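Local structure of peroxisomal membrane protein LPX1 (Saccharomyces cerevisiae, 2Y6U) at residues A[142-146]-A[323-327]; A[237-241]-A[253-257]. The protein hydrolyses ester bonds of acyl esters and lipids in peroxisomes, with acyl esterase, lipase and phospholipase A activity. The contacts are given in a common frame with arbitrary orientation. Numbering follows the deposited sequence.

Contact 1. Residues A[142-146]-A[323-327]; sequences IGHSM and HLVNV
Residues 142-144 are the extended end of a strand. The chain then turns at S145, whose phi/psi of 64/-122 is strained, and M146 starts a helix. In the other segment, H323 and L324 form a turn ahead of the helix that begins at V325. L324 holds its N-cap position, and V327 N bonds to L324 O at 2.9 Å. The nearest CA pairs are H144 with N326 (7.2 Å) and S145 with H323 (8.2 Å). H144, chi1 t, points at the turn. H144 NE2 donates to H323 O at 2.9 Å, nearly straight (170°), and H144 CE1 meets L324 CD2 at 3.7 Å. N326 OD1 lies over one face of the H144 ring. Water 1 joins H144 ND1 (2.8 Å) to N326 ND2 (3.0 Å). H323, also chi1 t, leaves its backbone sideways; its ring end comes near S145, with H323 NE2 3.8 Å from S145 CB. Water 2 bridges S145 OG (2.7 Å) and H323 NE2 (2.6 Å). The G-H-S-M-G sequence and strained turn fit the nucleophile elbow of alpha/beta hydrolases, so S145 and H323 are probably the catalytic serine and histidine. S61 N bonds to S145 OG, and H323 ND1 is hydrogen-bonded to E169 OE1. Strand 137-144 runs between strands 51-58 and 164-168 in the central sheet, while V325 packs on I168 and on V333 of helix 330-347.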
ATOM      1  N   ILE A 142      12.441  -0.781 -12.911  1.00 21.29           N
ATOM      2  CA  ILE A 142      13.032   0.123 -13.839  0.70 21.04           C
ATOM      3  C   ILE A 142      11.893   1.005 -14.372  1.00 22.20           C
ATOM      4  O   ILE A 142      10.888   0.527 -14.933  1.00 23.37           O
ATOM      5  CB  ILE A 142      13.761  -0.563 -15.024  0.70 22.98           C
ATOM      6  CG1 ILE A 142      14.744  -1.644 -14.553  0.70 23.16           C
ATOM      7  CG2 ILE A 142      14.380   0.542 -15.985  0.70 23.28           C
ATOM      8  CD1 ILE A 142      14.143  -3.052 -14.455  0.70 19.89           C
ATOM      9  N   GLY A 143      11.992   2.324 -14.196  1.00 21.18           N
ATOM     10  CA  GLY A 143      10.903   3.178 -14.603  1.00 21.13           C
ATOM     11  C   GLY A 143      11.405   4.386 -15.344  1.00 23.18           C
ATOM     12  O   GLY A 143      12.424   4.979 -14.951  1.00 25.06           O
ATOM     13  N   HIS A 144      10.758   4.713 -16.426  1.00 22.92           N
ATOM     14  CA  HIS A 144      10.973   6.015 -17.113  1.00 24.07           C
ATOM     15  C   HIS A 144       9.916   7.084 -16.687  1.00 25.24           C
ATOM     16  O   HIS A 144       8.735   6.823 -16.765  1.00 23.27           O
ATOM     17  CB  HIS A 144      10.908   5.759 -18.615  1.00 23.91           C
ATOM     18  CG  HIS A 144      11.052   6.991 -19.428  1.00 26.15           C
ATOM     19  ND1 HIS A 144      10.079   7.441 -20.277  1.00 28.81           N
ATOM     20  CD2 HIS A 144      12.027   7.914 -19.444  1.00 25.50           C
ATOM     21  CE1 HIS A 144      10.463   8.590 -20.818  1.00 31.00           C
ATOM     22  NE2 HIS A 144      11.670   8.884 -20.376  1.00 26.59           N
ATOM     23  N   SER A 145      10.303   8.322 -16.403  1.00 28.03           N
ATOM     24  CA  SER A 145       9.304   9.530 -16.398  1.00 29.10           C
ATOM     25  C   SER A 145       8.300   9.281 -15.302  1.00 26.92           C
ATOM     26  O   SER A 145       8.712   9.083 -14.122  1.00 26.29           O
ATOM     27  CB  SER A 145       8.714   9.851 -17.838  1.00 29.05           C
ATOM     28  OG  SER A 145       7.310  10.177 -17.981  1.00 33.02           O
ATOM     29  N   MET A 146       7.002   9.227 -15.611  1.00 24.41           N
ATOM     30  CA  MET A 146       6.016   8.739 -14.646  1.00 23.92           C
ATOM     31  C   MET A 146       6.381   7.419 -13.949  1.00 23.03           C
ATOM     32  O   MET A 146       6.170   7.276 -12.720  1.00 21.44           O
ATOM     33  CB  MET A 146       4.686   8.566 -15.404  1.00 25.46           C
ATOM     34  CG  MET A 146       3.585   8.060 -14.676  1.00 28.19           C
ATOM     35  SD  MET A 146       2.132   7.713 -15.808  1.00 33.06           S
ATOM     36  CE  MET A 146       2.598   6.488 -16.770  1.00 26.20           C
ATOM     37  N   HIS A 323      15.170  13.669 -22.789  1.00 32.11           N
ATOM     38  CA  HIS A 323      14.212  13.152 -21.809  1.00 30.51           C
ATOM     39  C   HIS A 323      13.750  11.760 -22.221  1.00 30.89           C
ATOM     40  O   HIS A 323      13.442  10.910 -21.370  1.00 29.29           O
ATOM     41  CB  HIS A 323      13.061  14.123 -21.604  1.00 32.43           C
ATOM     42  CG  HIS A 323      12.027  13.646 -20.627  1.00 33.05           C
ATOM     43  ND1 HIS A 323      12.302  13.427 -19.277  1.00 33.35           N
ATOM     44  CD2 HIS A 323      10.738  13.284 -20.809  1.00 36.77           C
ATOM     45  CE1 HIS A 323      11.214  12.955 -18.680  1.00 35.31           C
ATOM     46  NE2 HIS A 323      10.256  12.868 -19.581  1.00 35.85           N
ATOM     47  N   LEU A 324      13.762  11.498 -23.526  1.00 31.13           N
ATOM     48  CA  LEU A 324      13.281  10.181 -24.037  1.00 32.00           C
ATOM     49  C   LEU A 324      14.413   9.228 -24.367  1.00 30.97           C
ATOM     50  O   LEU A 324      14.304   8.384 -25.291  1.00 31.87           O
ATOM     51  CB  LEU A 324      12.380  10.383 -25.256  1.00 34.04           C
ATOM     52  CG  LEU A 324      11.176  11.282 -25.034  1.00 38.25           C
ATOM     53  CD1 LEU A 324      10.269  11.440 -26.294  1.00 39.71           C
ATOM     54  CD2 LEU A 324      10.374  10.766 -23.825  1.00 36.98           C
ATOM     55  N   VAL A 325      15.499   9.356 -23.612  1.00 29.60           N
ATOM     56  CA  VAL A 325      16.694   8.577 -23.821  1.00 29.49           C
ATOM     57  C   VAL A 325      16.403   7.066 -23.814  1.00 30.11           C
ATOM     58  O   VAL A 325      17.073   6.330 -24.527  1.00 32.48           O
ATOM     59  CB  VAL A 325      17.773   8.987 -22.812  1.00 30.13           C
ATOM     60  CG1 VAL A 325      17.410   8.637 -21.318  1.00 27.31           C
ATOM     61  CG2 VAL A 325      19.173   8.462 -23.299  1.00 32.53           C
ATOM     62  N   ASN A 326      15.392   6.618 -23.048  1.00 29.16           N
ATOM     63  CA  ASN A 326      15.041   5.186 -23.010  1.00 28.77           C
ATOM     64  C   ASN A 326      14.623   4.671 -24.370  1.00 30.09           C
ATOM     65  O   ASN A 326      14.902   3.495 -24.645  1.00 29.92           O
ATOM     66  CB  ASN A 326      13.945   4.818 -22.007  1.00 27.50           C
ATOM     67  CG  ASN A 326      12.639   5.513 -22.272  1.00 25.90           C
ATOM     68  OD1 ASN A 326      12.646   6.683 -22.637  1.00 28.77           O
ATOM     69  ND2 ASN A 326      11.523   4.782 -22.120  1.00 25.76           N
ATOM     70  N   VAL A 327      13.948   5.485 -25.182  1.00 29.22           N
ATOM     71  CA  VAL A 327      13.554   5.039 -26.529  1.00 31.64           C
ATOM     72  C   VAL A 327      14.501   5.520 -27.633  1.00 33.92           C
ATOM     73  O   VAL A 327      14.531   4.915 -28.672  1.00 33.04           O
ATOM     74  CB  VAL A 327      12.094   5.369 -26.863  1.00 33.36           C
ATOM     75  CG1 VAL A 327      11.161   4.702 -25.764  1.00 32.22           C
ATOM     76  CG2 VAL A 327      11.807   6.867 -26.944  1.00 32.35           C
TER
HETATM   77  O   HOH W   1       8.594   5.464 -21.670  1.00 29.44           O
HETATM   78  O   HOH W   2       7.652  12.515 -19.329  1.00 46.16           O

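Contact 2. Residues A[237-241]-A[253-257]; sequences DFERT and VRTKM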
ATOM      1  N   ASP A 237       3.142  -0.104 -34.531  1.00 39.70           N
ATOM      2  CA  ASP A 237       2.358  -1.321 -34.673  1.00 41.54           C
ATOM      3  C   ASP A 237       1.483  -1.588 -33.440  1.00 40.43           C
ATOM      4  O   ASP A 237       0.363  -2.156 -33.567  1.00 41.89           O
ATOM      5  CB  ASP A 237       3.286  -2.523 -34.955  1.00 42.33           C
ATOM      6  CG  ASP A 237       3.903  -2.474 -36.383  1.00 46.55           C
ATOM      7  OD1 ASP A 237       3.258  -1.899 -37.268  1.00 48.93           O
ATOM      8  OD2 ASP A 237       5.040  -2.967 -36.606  1.00 44.78           O
ATOM      9  N   PHE A 238       1.977  -1.226 -32.268  1.00 38.73           N
ATOM     10  CA  PHE A 238       1.254  -1.547 -30.998  1.00 38.48           C
ATOM     11  C   PHE A 238       0.053  -0.597 -30.803  1.00 38.07           C
ATOM     12  O   PHE A 238      -1.023  -0.991 -30.349  1.00 38.46           O
ATOM     13  CB  PHE A 238       2.186  -1.444 -29.842  1.00 37.21           C
ATOM     14  CG  PHE A 238       1.513  -1.541 -28.491  1.00 36.47           C
ATOM     15  CD1 PHE A 238       1.274  -2.768 -27.916  1.00 40.42           C
ATOM     16  CD2 PHE A 238       1.167  -0.398 -27.797  1.00 35.00           C
ATOM     17  CE1 PHE A 238       0.657  -2.847 -26.684  1.00 39.22           C
ATOM     18  CE2 PHE A 238       0.569  -0.459 -26.605  1.00 38.09           C
ATOM     19  CZ  PHE A 238       0.310  -1.682 -26.026  1.00 37.84           C
ATOM     20  N   GLU A 239       0.248   0.666 -31.170  1.00 38.71           N
ATOM     21  CA  GLU A 239      -0.769   1.701 -30.973  1.00 39.41           C
ATOM     22  C   GLU A 239      -1.899   1.613 -31.979  1.00 42.92           C
ATOM     23  O   GLU A 239      -2.965   2.157 -31.737  1.00 44.33           O
ATOM     24  CB  GLU A 239      -0.127   3.121 -31.010  1.00 38.19           C
ATOM     25  CG  GLU A 239       0.772   3.523 -29.823  1.00 38.44           C
ATOM     26  CD  GLU A 239      -0.033   3.651 -28.483  1.00 36.64           C
ATOM     27  OE1 GLU A 239      -1.287   3.856 -28.582  1.00 35.67           O
ATOM     28  OE2 GLU A 239       0.601   3.655 -27.362  1.00 34.66           O
ATOM     29  N   ARG A 240      -1.673   0.993 -33.147  1.00 45.32           N
ATOM     30  CA  ARG A 240      -2.649   1.084 -34.217  1.00 47.91           C
ATOM     31  C   ARG A 240      -3.920   0.315 -33.846  1.00 50.03           C
ATOM     32  O   ARG A 240      -3.830  -0.858 -33.513  1.00 49.74           O
ATOM     33  CB  ARG A 240      -2.048   0.505 -35.505  1.00 49.34           C
ATOM     34  CG  ARG A 240      -2.946   0.488 -36.691  1.00 51.67           C
ATOM     35  CD  ARG A 240      -2.283  -0.310 -37.829  1.00 53.40           C
ATOM     36  NE  ARG A 240      -1.182   0.394 -38.479  1.00 53.20           N
ATOM     37  CZ  ARG A 240       0.124   0.072 -38.412  1.00 54.49           C
ATOM     38  NH1 ARG A 240       0.557  -0.964 -37.703  1.00 52.29           N
ATOM     39  NH2 ARG A 240       1.019   0.796 -39.085  1.00 54.57           N
ATOM     40  N   THR A 241      -5.071   1.001 -33.835  1.00 52.33           N
ATOM     41  CA  THR A 241      -6.393   0.355 -33.768  1.00 54.80           C
ATOM     42  C   THR A 241      -7.312   0.897 -34.901  1.00 58.00           C
ATOM     43  O   THR A 241      -7.227   2.088 -35.308  1.00 57.45           O
ATOM     44  CB  THR A 241      -7.093   0.456 -32.369  1.00 54.50           C
ATOM     45  OG1 THR A 241      -7.920   1.633 -32.303  1.00 55.44           O
ATOM     46  CG2 THR A 241      -6.087   0.402 -31.195  1.00 49.22           C
ATOM     47  N   VAL A 253      -7.834   5.514 -38.306  1.00 60.32           N
ATOM     48  CA  VAL A 253      -6.962   4.872 -37.333  1.00 57.36           C
ATOM     49  C   VAL A 253      -6.986   5.682 -36.024  1.00 54.97           C
ATOM     50  O   VAL A 253      -6.937   6.910 -36.067  1.00 54.35           O
ATOM     51  CB  VAL A 253      -5.515   4.840 -37.831  1.00 57.04           C
ATOM     52  CG1 VAL A 253      -4.569   4.328 -36.721  1.00 54.12           C
ATOM     53  CG2 VAL A 253      -5.411   4.059 -39.109  1.00 60.95           C
ATOM     54  N   ARG A 254      -7.112   4.987 -34.900  1.00 52.90           N
ATOM     55  CA  ARG A 254      -7.172   5.596 -33.557  1.00 52.12           C
ATOM     56  C   ARG A 254      -6.026   4.922 -32.814  1.00 49.33           C
ATOM     57  O   ARG A 254      -5.735   3.749 -33.109  1.00 50.61           O
ATOM     58  CB  ARG A 254      -8.528   5.267 -32.912  1.00 53.93           C
ATOM     59  CG  ARG A 254      -8.757   5.765 -31.476  1.00 60.31           C
ATOM     60  CD  ARG A 254     -10.261   5.621 -30.999  1.00 68.42           C
ATOM     61  NE  ARG A 254     -10.407   5.933 -29.555  1.00 73.09           N
ATOM     62  CZ  ARG A 254     -11.571   6.004 -28.890  1.00 77.94           C
ATOM     63  NH1 ARG A 254     -12.734   5.779 -29.513  1.00 79.95           N
ATOM     64  NH2 ARG A 254     -11.577   6.296 -27.586  1.00 78.53           N
ATOM     65  N   THR A 255      -5.360   5.630 -31.898  1.00 43.87           N
ATOM     66  CA  THR A 255      -4.321   4.999 -31.089  1.00 41.21           C
ATOM     67  C   THR A 255      -4.916   4.434 -29.772  1.00 40.36           C
ATOM     68  O   THR A 255      -5.947   4.887 -29.287  1.00 40.31           O
ATOM     69  CB  THR A 255      -3.174   6.027 -30.751  1.00 39.85           C
ATOM     70  OG1 THR A 255      -3.748   7.204 -30.171  1.00 37.51           O
ATOM     71  CG2 THR A 255      -2.416   6.460 -32.052  1.00 39.06           C
ATOM     72  N   LYS A 256      -4.229   3.455 -29.190  1.00 39.14           N
ATOM     73  CA  LYS A 256      -4.611   2.952 -27.905  1.00 38.45           C
ATOM     74  C   LYS A 256      -4.521   4.100 -26.885  1.00 38.11           C
ATOM     75  O   LYS A 256      -5.410   4.260 -26.026  1.00 39.29           O
ATOM     76  CB  LYS A 256      -3.705   1.752 -27.495  1.00 36.58           C
ATOM     77  CG  LYS A 256      -3.873   0.580 -28.457  1.00 38.35           C
ATOM     78  CD  LYS A 256      -3.152  -0.623 -27.972  1.00 34.62           C
ATOM     79  CE  LYS A 256      -3.449  -1.826 -28.905  1.00 37.78           C
ATOM     80  NZ  LYS A 256      -2.314  -2.826 -28.575  1.00 35.63           N
ATOM     81  N   MET A 257      -3.408   4.826 -26.921  1.00 35.66           N
ATOM     82  CA  MET A 257      -3.266   6.041 -26.132  1.00 35.38           C
ATOM     83  C   MET A 257      -4.260   7.141 -26.542  1.00 36.64           C
ATOM     84  O   MET A 257      -4.193   7.674 -27.686  1.00 42.46           O
ATOM     85  CB  MET A 257      -1.871   6.586 -26.236  1.00 34.29           C
ATOM     86  CG  MET A 257      -1.532   7.656 -25.191  1.00 35.50           C
ATOM     87  SD  MET A 257      -1.389   6.821 -23.527  1.00 34.20           S
ATOM     88  CE  MET A 257      -2.190   8.060 -22.444  1.00 32.31           C
TER
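K256, T241 and E239 lose the most surface here. K256 extends along the other segment to the end of helix 229-239. K256 NZ sits over one face of the F238 ring, 3.7 Å from the centroid, as a cation-pi contact. K256 NZ also makes a weak hydrogen bond to F238 O at 2.9 Å and a salt bridge to D99. K256 CG packs on T241 CG2 at 3.5 Å.

T241 pairs with R254 as an antiparallel hydrogen-bonded pair. T241 N donates to R254 O and R254 N to T241 O, both at 2.9 Å. T241 OG1 adds a third bond to R254 O at 3.1 Å.

E239 receives the turn that follows strand 253-255. E239 O accepts from K256 N at 3.1 Å, and T255 CA lies 3.2 Å from E239 O in a CA-H...O contact. E239 OE1 accepts a straight bond from M257 N at 2.9 Å.

The segments thus form a short beta hairpin whose weakly bonded first strand comes soon after a helix. Backbone bonds set the strand pairing. E239 OE1 meets backbone NH. K256 NZ is shared between a carbonyl, the F238 face and the D99 carboxylate, while its aliphatic chain packs on F238 and T241. The contact is thus mixed polar and apolar.

From the N terminus, the chain first reaches 142-146, at the end of a central strand of the main sheet. It continues through strand 164-168 and several helices to 237-241. This segment then pairs with 253-257, and contact 2 closes a short loop of 11 intervening residues. The chain returns to the main sheet through strands 286-292 and 313-318. At 323-327 contact 1 closes a far longer loop of 176 residues, which contains all of contact 2. The contacts do not touch: their centres are 20 Å apart and their nearest atoms about 8 Å. Contact 1 joins the end of strand 137-144 to the turn between strand 313-318 and helix 325-328; contact 2 ties a helix to a small three-stranded sheet.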